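Lectin (Colocasia esculenta, PDB 5T1X) probably binds carbohydrate, most likely mannose-containing glycans, as a member of the GNA-related lectin family. Local coordinates at residues Q27-G32 and V37-K42; G32-V37 and L66-D71; Y88-R93 and A98-P103. All coordinates share one frame; numbering follows the deposited sequence. Where two conformers were deposited one is given.

The three contacts draw on three sheets arranged as in the beta-prism II fold of GNA-related lectins. Contacts 1 and 2, with centres about 12 Å apart, share strand 36-39 and interlock along the sequence: contact 1 zips this strand to strand 26-30 within one sheet, and contact 2 packs its start onto strand 66-69 of a second. Contact 3, the hairpin 89-92/98-101, follows both along the chain and belongs to the third sheet, its centre about 15 Å from contact 1 and 18 Å from contact 2. L28, L66, L90 and I100 meet between the sheets, joining all three contacts in one apolar interior, while contact 3 also carries its sheet into the partner chain.

Contact 1: residues Q27-G32 and V37-K42; sequences QLVMQG and VLYGGK
Y39 and Q31 reach towards each other from opposite directions, and the phenol donates a hydrogen bond from OH to OE1 of Q31 at 2.6 Å, lying in the plane of the amide carbonyl. The amide and ring planes are only 25° apart, with OE1 at the edge of the ring. The NE2 of the same amide bonds to D33 OD1, which is consistent with the amide orientation modelled. V37 wedges into the corner: its CG1 lies over one face of the Y39 ring, towards the rim, while CG2 touches Q31 CD at 3.7 Å. V29 approaches the ring edge instead, CG2 standing 3.8 Å from Y39 CD2; this methyl is anti to the carbonyl carbon of V29, on the flank facing Y39. L28 and L38 occupy the reverse face of the ladder and cross at about a right angle, L28 CD1 against L38 CB at 3.9 Å. Backbone bonds tie Q27 to Y39 and V29 to V37, two in each pair. At the Q27-Y39 end a water links Q27 NE2 with Y39 O, while Q27 OE1 turns to R20. With D33 and N35, the residues Q31, V37 and Y39 match the QxDxNxVxY signature of the mannose pocket of GNA-related lectins, so this antiparallel hairpin probably carries such a site.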
loop_
_atom_site.group_PDB
_atom_site.type_symbol
_atom_site.label_atom_id
_atom_site.label_comp_id
_atom_site.label_asym_id
_atom_site.label_seq_id
_atom_site.Cartn_x
_atom_site.Cartn_y
_atom_site.Cartn_z
ATOM N N GLN B 27 9.756 11.544 -1.030
ATOM C CA GLN B 27 9.621 11.261 -2.463
ATOM C C GLN B 27 10.412 10.012 -2.823
ATOM O O GLN B 27 11.472 9.792 -2.249
ATOM C CB GLN B 27 10.130 12.423 -3.345
ATOM C CG GLN B 27 9.510 13.784 -3.087
ATOM C CD GLN B 27 10.199 14.818 -3.939
ATOM O OE1 GLN B 27 9.954 14.923 -5.141
ATOM N NE2 GLN B 27 11.121 15.564 -3.348
ATOM N N LEU B 28 9.916 9.220 -3.773
ATOM C CA LEU B 28 10.640 8.069 -4.320
ATOM C C LEU B 28 10.677 8.312 -5.808
ATOM O O LEU B 28 9.644 8.218 -6.461
ATOM C CB LEU B 28 10.017 6.699 -3.940
ATOM C CG LEU B 28 10.754 5.464 -4.506
ATOM C CD1 LEU B 28 12.145 5.284 -3.859
ATOM C CD2 LEU B 28 9.937 4.197 -4.325
ATOM N N VAL B 29 11.854 8.692 -6.341
ATOM C CA VAL B 29 11.984 9.123 -7.736
ATOM C C VAL B 29 12.754 8.119 -8.604
ATOM O O VAL B 29 13.882 7.785 -8.279
ATOM C CB VAL B 29 12.681 10.528 -7.823
ATOM C CG1 VAL B 29 12.566 11.103 -9.232
ATOM C CG2 VAL B 29 12.112 11.516 -6.798
ATOM N N MET B 30 12.171 7.719 -9.757
ATOM C CA MET B 30 12.902 6.943 -10.768
ATOM C C MET B 30 13.506 7.971 -11.696
ATOM O O MET B 30 12.849 8.438 -12.632
ATOM C CB MET B 30 11.991 5.946 -11.523
ATOM C CG MET B 30 12.730 5.147 -12.598
ATOM S SD MET B 30 13.951 4.015 -11.883
ATOM C CE MET B 30 15.487 4.828 -12.339
ATOM N N GLN B 31 14.736 8.403 -11.380
ATOM C CA GLN B 31 15.361 9.489 -12.115
ATOM C C GLN B 31 15.816 9.128 -13.523
ATOM O O GLN B 31 16.054 7.959 -13.835
ATOM C CB GLN B 31 16.537 10.062 -11.328
ATOM C CG GLN B 31 16.143 10.478 -9.921
ATOM C CD GLN B 31 17.245 11.125 -9.150
ATOM O OE1 GLN B 31 16.978 11.785 -8.152
ATOM N NE2 GLN B 31 18.504 10.935 -9.564
ATOM N N GLY B 32 15.977 10.174 -14.335
ATOM C CA GLY B 32 16.449 10.088 -15.713
ATOM C C GLY B 32 17.886 9.626 -15.849
ATOM O O GLY B 32 18.316 9.324 -16.963
ATOM N N VAL B 37 15.813 6.982 -6.264
ATOM C CA VAL B 37 16.203 7.688 -5.050
ATOM C C VAL B 37 15.026 7.966 -4.133
ATOM O O VAL B 37 14.016 8.530 -4.546
ATOM C CB VAL B 37 16.954 9.016 -5.365
ATOM C CG1 VAL B 37 17.505 9.646 -4.085
ATOM C CG2 VAL B 37 18.087 8.800 -6.360
ATOM N N LEU B 38 15.223 7.664 -2.850
ATOM C CA LEU B 38 14.251 8.012 -1.840
ATOM C C LEU B 38 14.742 9.285 -1.176
ATOM O O LEU B 38 15.767 9.265 -0.486
ATOM C CB LEU B 38 14.044 6.880 -0.814
ATOM C CG LEU B 38 12.733 6.934 0.013
ATOM C CD1 LEU B 38 12.485 5.620 0.716
ATOM C CD2 LEU B 38 12.737 8.045 1.049
ATOM N N TYR B 39 14.029 10.398 -1.407
ATOM C CA TYR B 39 14.310 11.674 -0.760
ATOM C C TYR B 39 13.382 11.755 0.433
ATOM O O TYR B 39 12.197 12.019 0.275
ATOM C CB TYR B 39 14.088 12.849 -1.743
ATOM C CG TYR B 39 15.074 12.879 -2.888
ATOM C CD1 TYR B 39 16.353 13.390 -2.714
ATOM C CD2 TYR B 39 14.702 12.469 -4.169
ATOM C CE1 TYR B 39 17.267 13.434 -3.766
ATOM C CE2 TYR B 39 15.605 12.518 -5.233
ATOM C CZ TYR B 39 16.887 13.007 -5.025
ATOM O OH TYR B 39 17.804 13.088 -6.047
ATOM N N GLY B 40 13.890 11.413 1.607
ATOM C CA GLY B 40 13.057 11.400 2.802
ATOM C C GLY B 40 13.696 10.641 3.938
ATOM O O GLY B 40 14.839 10.188 3.825
ATOM N N GLY B 41 12.936 10.482 5.010
ATOM C CA GLY B 41 13.423 9.848 6.224
ATOM C C GLY B 41 14.472 10.748 6.839
ATOM O O GLY B 41 14.350 11.977 6.771
ATOM N N LYS B 42 15.531 10.159 7.392
ATOM C CA LYS B 42 16.606 10.947 7.974
ATOM C C LYS B 42 17.796 11.059 7.004
ATOM O O LYS B 42 18.441 12.116 6.940
ATOM C CB LYS B 42 17.061 10.320 9.311
ATOM C CG LYS B 42 18.123 11.109 10.079
ATOM C CD LYS B 42 17.608 12.405 10.691
ATOM C CE LYS B 42 18.729 13.198 11.313
ATOM N NZ LYS B 42 18.300 14.582 11.640
HETATM O O HOH W 1 11.695 15.040 -0.586
#

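Contact 2: residues G32-V37 and L66-D71; sequences GDCNLV and LIIKDD
I68 is the residue that strand 66-69 presses against segment 32-37, and its delta methyl makes the closest touch: CD1 lies 3.6 Å from L36 CB. With CG1 anti to the carbonyl carbon (chi1 -58°) and CD1 extended beyond it (chi2 173°), the longer branch of I68 carries CD1 towards L36, at the start of strand 36-39. The same methyl comes within 4.2 Å of C34 O. The shorter branch is more loosely engaged, CG2 standing 4.1 Å from C34 SG; since C34 has two deposited conformers, that touch is less certain. L58, M30, I76 and W77 close round I68, and L36 also rests on L28 and L58, so I68 and L36 are buried among side chains from several strands. No hydrogen bond crosses between the segments. They belong to different sheets and meet almost wholly through side chains, as in the interior of the beta-prism II fold, where sheets pack round a shared apolar core. The disulfide of C34 with C56 ties this segment covalently to the region just before strand 57-60. No pair of CA atoms comes nearer than the 7.7 Å between C34 CA and D70 CA, so contact depends on the side chains that reach across. The flanks are looser, for neither D33 nor D70 makes a side-chain touch across the contact, and D71, next along, is exposed. D33 instead forms an Asx turn in which OD1 accepts from N35 N at 3.2 Å, approached from above the carboxylate plane; its OD2 bonds to H50, and the amide of N35 to Q46 and T49. D33 and N35 belong to the QxDxNxVxY signature, so they probably help to shape the sugar pocket.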
loop_
_atom_site.group_PDB
_atom_site.type_symbol
_atom_site.label_atom_id
_atom_site.label_comp_id
_atom_site.label_asym_id
_atom_site.label_seq_id
_atom_site.Cartn_x
_atom_site.Cartn_y
_atom_site.Cartn_z
ATOM N N GLY B 32 15.977 10.174 -14.335
ATOM C CA GLY B 32 16.449 10.088 -15.713
ATOM C C GLY B 32 17.886 9.626 -15.849
ATOM O O GLY B 32 18.316 9.324 -16.963
ATOM N N ASP B 33 18.647 9.569 -14.724
ATOM C CA ASP B 33 20.039 9.099 -14.732
ATOM C C ASP B 33 20.148 7.611 -14.326
ATOM O O ASP B 33 21.244 7.146 -14.020
ATOM C CB ASP B 33 20.913 9.958 -13.807
ATOM C CG ASP B 33 20.597 9.794 -12.336
ATOM O OD1 ASP B 33 19.471 9.379 -12.014
ATOM O OD2 ASP B 33 21.467 10.104 -11.510
ATOM N N CYS B 34 19.007 6.888 -14.322
ATOM C CA CYS B 34 18.876 5.462 -14.016
ATOM C C CYS B 34 19.026 5.171 -12.511
ATOM O O CYS B 34 19.129 4.004 -12.125
ATOM C CB CYS B 34 19.843 4.619 -14.850
ATOM S SG CYS B 34 19.291 2.918 -15.118
ATOM N N ASN B 35 18.942 6.208 -11.669
ATOM C CA ASN B 35 19.036 6.041 -10.232
ATOM C C ASN B 35 17.672 6.174 -9.574
ATOM O O ASN B 35 16.961 7.146 -9.834
ATOM C CB ASN B 35 19.994 7.084 -9.642
ATOM C CG ASN B 35 20.630 6.679 -8.338
ATOM O OD1 ASN B 35 20.757 5.493 -7.999
ATOM N ND2 ASN B 35 21.124 7.658 -7.616
ATOM N N LEU B 36 17.306 5.196 -8.741
ATOM C CA LEU B 36 16.066 5.230 -7.950
ATOM C C LEU B 36 16.427 5.840 -6.609
ATOM O O LEU B 36 17.311 5.316 -5.923
ATOM C CB LEU B 36 15.447 3.833 -7.796
ATOM C CG LEU B 36 14.220 3.735 -6.882
ATOM C CD1 LEU B 36 12.990 4.448 -7.504
ATOM C CD2 LEU B 36 13.916 2.270 -6.582
ATOM N N VAL B 37 15.813 6.982 -6.264
ATOM C CA VAL B 37 16.203 7.688 -5.050
ATOM C C VAL B 37 15.026 7.966 -4.133
ATOM O O VAL B 37 14.016 8.530 -4.546
ATOM C CB VAL B 37 16.954 9.016 -5.365
ATOM C CG1 VAL B 37 17.505 9.646 -4.085
ATOM C CG2 VAL B 37 18.087 8.800 -6.360
ATOM N N LEU B 66 10.534 -5.788 -7.455
ATOM C CA LEU B 66 10.631 -4.407 -7.957
ATOM C C LEU B 66 11.917 -4.306 -8.751
ATOM O O LEU B 66 12.983 -4.610 -8.215
ATOM C CB LEU B 66 10.615 -3.436 -6.767
ATOM C CG LEU B 66 10.573 -1.942 -7.104
ATOM C CD1 LEU B 66 9.227 -1.529 -7.716
ATOM C CD2 LEU B 66 10.861 -1.103 -5.857
ATOM N N ILE B 67 11.820 -3.971 -10.038
ATOM C CA ILE B 67 12.996 -3.977 -10.916
ATOM C C ILE B 67 13.172 -2.654 -11.648
ATOM O O ILE B 67 12.189 -2.027 -12.045
ATOM C CB ILE B 67 12.843 -5.144 -11.948
ATOM C CG1 ILE B 67 12.686 -6.517 -11.246
ATOM C CG2 ILE B 67 14.031 -5.197 -12.935
ATOM C CD1 ILE B 67 11.946 -7.557 -12.076
ATOM N N ILE B 68 14.441 -2.261 -11.849
ATOM C CA ILE B 68 14.836 -1.165 -12.736
ATOM C C ILE B 68 15.376 -1.846 -13.975
ATOM O O ILE B 68 16.325 -2.639 -13.875
ATOM C CB ILE B 68 15.889 -0.174 -12.145
ATOM C CG1 ILE B 68 15.410 0.478 -10.849
ATOM C CG2 ILE B 68 16.320 0.875 -13.207
ATOM C CD1 ILE B 68 16.547 1.324 -10.182
ATOM N N LYS B 69 14.786 -1.547 -15.137
ATOM C CA LYS B 69 15.240 -2.074 -16.427
ATOM C C LYS B 69 15.725 -0.940 -17.276
ATOM O O LYS B 69 15.160 0.136 -17.166
ATOM C CB LYS B 69 14.070 -2.767 -17.145
ATOM C CG LYS B 69 13.659 -4.117 -16.574
ATOM C CD LYS B 69 14.721 -5.169 -16.842
ATOM C CE LYS B 69 14.180 -6.569 -16.805
ATOM N NZ LYS B 69 15.220 -7.553 -17.198
ATOM N N ASP B 70 16.719 -1.159 -18.159
ATOM C CA ASP B 70 17.124 -0.086 -19.067
ATOM C C ASP B 70 16.259 -0.189 -20.334
ATOM O O ASP B 70 15.378 -1.055 -20.403
ATOM C CB ASP B 70 18.635 -0.112 -19.377
ATOM C CG ASP B 70 19.162 -1.209 -20.287
ATOM O OD1 ASP B 70 18.343 -2.004 -20.817
ATOM O OD2 ASP B 70 20.385 -1.251 -20.508
ATOM N N ASP B 71 16.511 0.673 -21.336
ATOM C CA ASP B 71 15.698 0.727 -22.555
ATOM C C ASP B 71 15.639 -0.601 -23.313
ATOM O O ASP B 71 14.683 -0.822 -24.067
ATOM C CB ASP B 71 16.240 1.807 -23.499
ATOM C CG ASP B 71 15.265 2.211 -24.590
ATOM O OD1 ASP B 71 14.086 2.523 -24.258
ATOM O OD2 ASP B 71 15.683 2.257 -25.758
#

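Contact 3: residues Y88-R93 and A98-P103; sequences YVLILR and AVIYGP
L90 and I100 form the apolar centre of this antiparallel hairpin, part of the third sheet of the beta-prism II fold; L90 CD1 meets I100 CG1 at 3.8 Å and A98 CB at 4.2 Å. L92 packs on A98 along the same face, and L66 and L60, from another sheet, pack on I100. On the reverse face I91 crosses Y101 at about a right angle, CD1 of I91 lying 3.7 Å from Y101 CD2, while V99 CG1 sits over one face of the Y101 ring, towards its rim. Paired backbone bonds join V89 with Y101 and I91 with V99, the straightest running from Y101 N to V89 O at 2.8 Å (171° at the hydrogen). Residues 98-101 also pair with an antiparallel strand of the partner chain, which carries the sheet across the interface. At one end the Y88 ring lies alongside P103, whose CA approaches its face in a CH-pi contact, 4.1 Å from the ring centroid; the peptide bond before P103 is cis. The Y88 hydroxyl is held by K84 O. At the far end R93, V99 and Y101 stand where Q31, V37 and Y39 stand in the sugar-binding signature of the first hairpin, so the motif is altered here. R93 is modelled in two conformers, which makes its arrangement less certain. In the conformer described, NH2 forms a salt bridge to D95, the chain bends at chi3 (-8°), V99 CG2 lies over the guanidinium, and NH1 donates nearly in that plane to Y101 OH at 2.9 Å.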
loop_
_atom_site.group_PDB
_atom_site.type_symbol
_atom_site.label_atom_id
_atom_site.label_comp_id
_atom_site.label_asym_id
_atom_site.label_seq_id
_atom_site.Cartn_x
_atom_site.Cartn_y
_atom_site.Cartn_z
ATOM N N TYR B 88 0.441 -6.986 -6.084
ATOM C CA TYR B 88 1.325 -6.348 -5.091
ATOM C C TYR B 88 1.194 -4.837 -5.129
ATOM O O TYR B 88 0.708 -4.276 -6.112
ATOM C CB TYR B 88 2.800 -6.757 -5.333
ATOM C CG TYR B 88 3.069 -8.202 -4.957
ATOM C CD1 TYR B 88 3.697 -8.524 -3.762
ATOM C CD2 TYR B 88 2.612 -9.250 -5.755
ATOM C CE1 TYR B 88 3.909 -9.856 -3.389
ATOM C CE2 TYR B 88 2.788 -10.586 -5.377
ATOM C CZ TYR B 88 3.450 -10.881 -4.199
ATOM O OH TYR B 88 3.611 -12.191 -3.806
ATOM N N VAL B 89 1.623 -4.169 -4.046
ATOM C CA VAL B 89 1.611 -2.716 -3.999
ATOM C C VAL B 89 2.875 -2.236 -3.290
ATOM O O VAL B 89 3.282 -2.820 -2.291
ATOM C CB VAL B 89 0.315 -2.137 -3.350
ATOM C CG1 VAL B 89 0.201 -2.523 -1.874
ATOM C CG2 VAL B 89 0.227 -0.614 -3.521
ATOM N N LEU B 90 3.502 -1.205 -3.844
ATOM C CA LEU B 90 4.625 -0.513 -3.221
ATOM C C LEU B 90 4.038 0.744 -2.628
ATOM O O LEU B 90 3.402 1.513 -3.360
ATOM C CB LEU B 90 5.716 -0.188 -4.272
ATOM C CG LEU B 90 6.826 0.785 -3.834
ATOM C CD1 LEU B 90 7.781 0.155 -2.839
ATOM C CD2 LEU B 90 7.618 1.267 -5.048
ATOM N N ILE B 91 4.195 0.941 -1.309
ATOM C CA ILE B 91 3.668 2.125 -0.653
ATOM C C ILE B 91 4.809 2.986 -0.150
ATOM O O ILE B 91 5.638 2.506 0.620
ATOM C CB ILE B 91 2.700 1.787 0.524
ATOM C CG1 ILE B 91 1.582 0.783 0.105
ATOM C CG2 ILE B 91 2.096 3.083 1.130
ATOM C CD1 ILE B 91 0.681 0.317 1.261
ATOM N N LEU B 92 4.811 4.271 -0.530
ATOM C CA LEU B 92 5.712 5.240 0.079
ATOM C C LEU B 92 4.923 5.726 1.273
ATOM O O LEU B 92 3.977 6.509 1.118
ATOM C CB LEU B 92 6.133 6.376 -0.879
ATOM C CG LEU B 92 7.046 7.456 -0.245
ATOM C CD1 LEU B 92 8.392 6.881 0.203
ATOM C CD2 LEU B 92 7.226 8.645 -1.179
ATOM N N ARG B 93 5.203 5.146 2.434
ATOM C CA ARG B 93 4.436 5.402 3.648
ATOM C C ARG B 93 4.626 6.800 4.202
ATOM O O ARG B 93 5.645 7.445 3.954
ATOM C CB ARG B 93 4.813 4.365 4.716
ATOM C CG ARG B 93 4.396 2.985 4.222
ATOM C CD ARG B 93 4.654 1.816 5.139
ATOM N NE ARG B 93 5.383 2.021 6.287
ATOM C CZ ARG B 93 5.747 1.097 7.231
ATOM N NH1 ARG B 93 5.419 -0.174 7.097
ATOM N NH2 ARG B 93 6.444 1.478 8.291
ATOM N N ALA B 98 9.566 2.801 2.318
ATOM C CA ALA B 98 8.910 2.370 1.074
ATOM C C ALA B 98 8.818 0.866 1.184
ATOM O O ALA B 98 9.846 0.204 1.367
ATOM C CB ALA B 98 9.695 2.819 -0.152
ATOM N N VAL B 99 7.591 0.323 1.214
ATOM C CA VAL B 99 7.416 -1.104 1.496
ATOM C C VAL B 99 6.576 -1.790 0.432
ATOM O O VAL B 99 5.548 -1.260 0.020
ATOM C CB VAL B 99 6.758 -1.279 2.897
ATOM C CG1 VAL B 99 6.578 -2.761 3.249
ATOM C CG2 VAL B 99 7.566 -0.567 3.985
ATOM N N ILE B 100 6.995 -2.994 0.024
ATOM C CA ILE B 100 6.216 -3.800 -0.932
ATOM C C ILE B 100 5.357 -4.758 -0.130
ATOM O O ILE B 100 5.886 -5.570 0.647
ATOM C CB ILE B 100 7.087 -4.568 -1.955
ATOM C CG1 ILE B 100 8.050 -3.631 -2.736
ATOM C CG2 ILE B 100 6.183 -5.418 -2.914
ATOM C CD1 ILE B 100 9.076 -4.400 -3.573
ATOM N N TYR B 101 4.045 -4.692 -0.350
ATOM C CA TYR B 101 3.095 -5.593 0.292
ATOM C C TYR B 101 2.429 -6.475 -0.718
ATOM O O TYR B 101 1.939 -5.987 -1.733
ATOM C CB TYR B 101 1.994 -4.809 1.032
ATOM C CG TYR B 101 2.462 -4.002 2.218
ATOM C CD1 TYR B 101 2.476 -4.552 3.497
ATOM C CD2 TYR B 101 2.744 -2.646 2.090
ATOM C CE1 TYR B 101 2.856 -3.799 4.603
ATOM C CE2 TYR B 101 3.108 -1.875 3.193
ATOM C CZ TYR B 101 3.156 -2.456 4.452
ATOM O OH TYR B 101 3.545 -1.722 5.551
ATOM N N GLY B 102 2.300 -7.748 -0.380
ATOM C CA GLY B 102 1.548 -8.678 -1.215
ATOM C C GLY B 102 1.773 -10.144 -0.893
ATOM O O GLY B 102 2.665 -10.498 -0.127
ATOM N N PRO B 103 1.010 -11.033 -1.544
ATOM C CA PRO B 103 -0.049 -10.748 -2.522
ATOM C C PRO B 103 -1.343 -10.245 -1.876
ATOM O O PRO B 103 -1.460 -10.219 -0.644
ATOM C CB PRO B 103 -0.258 -12.117 -3.186
ATOM C CG PRO B 103 -0.013 -13.092 -2.050
ATOM C CD PRO B 103 1.144 -12.485 -1.288
#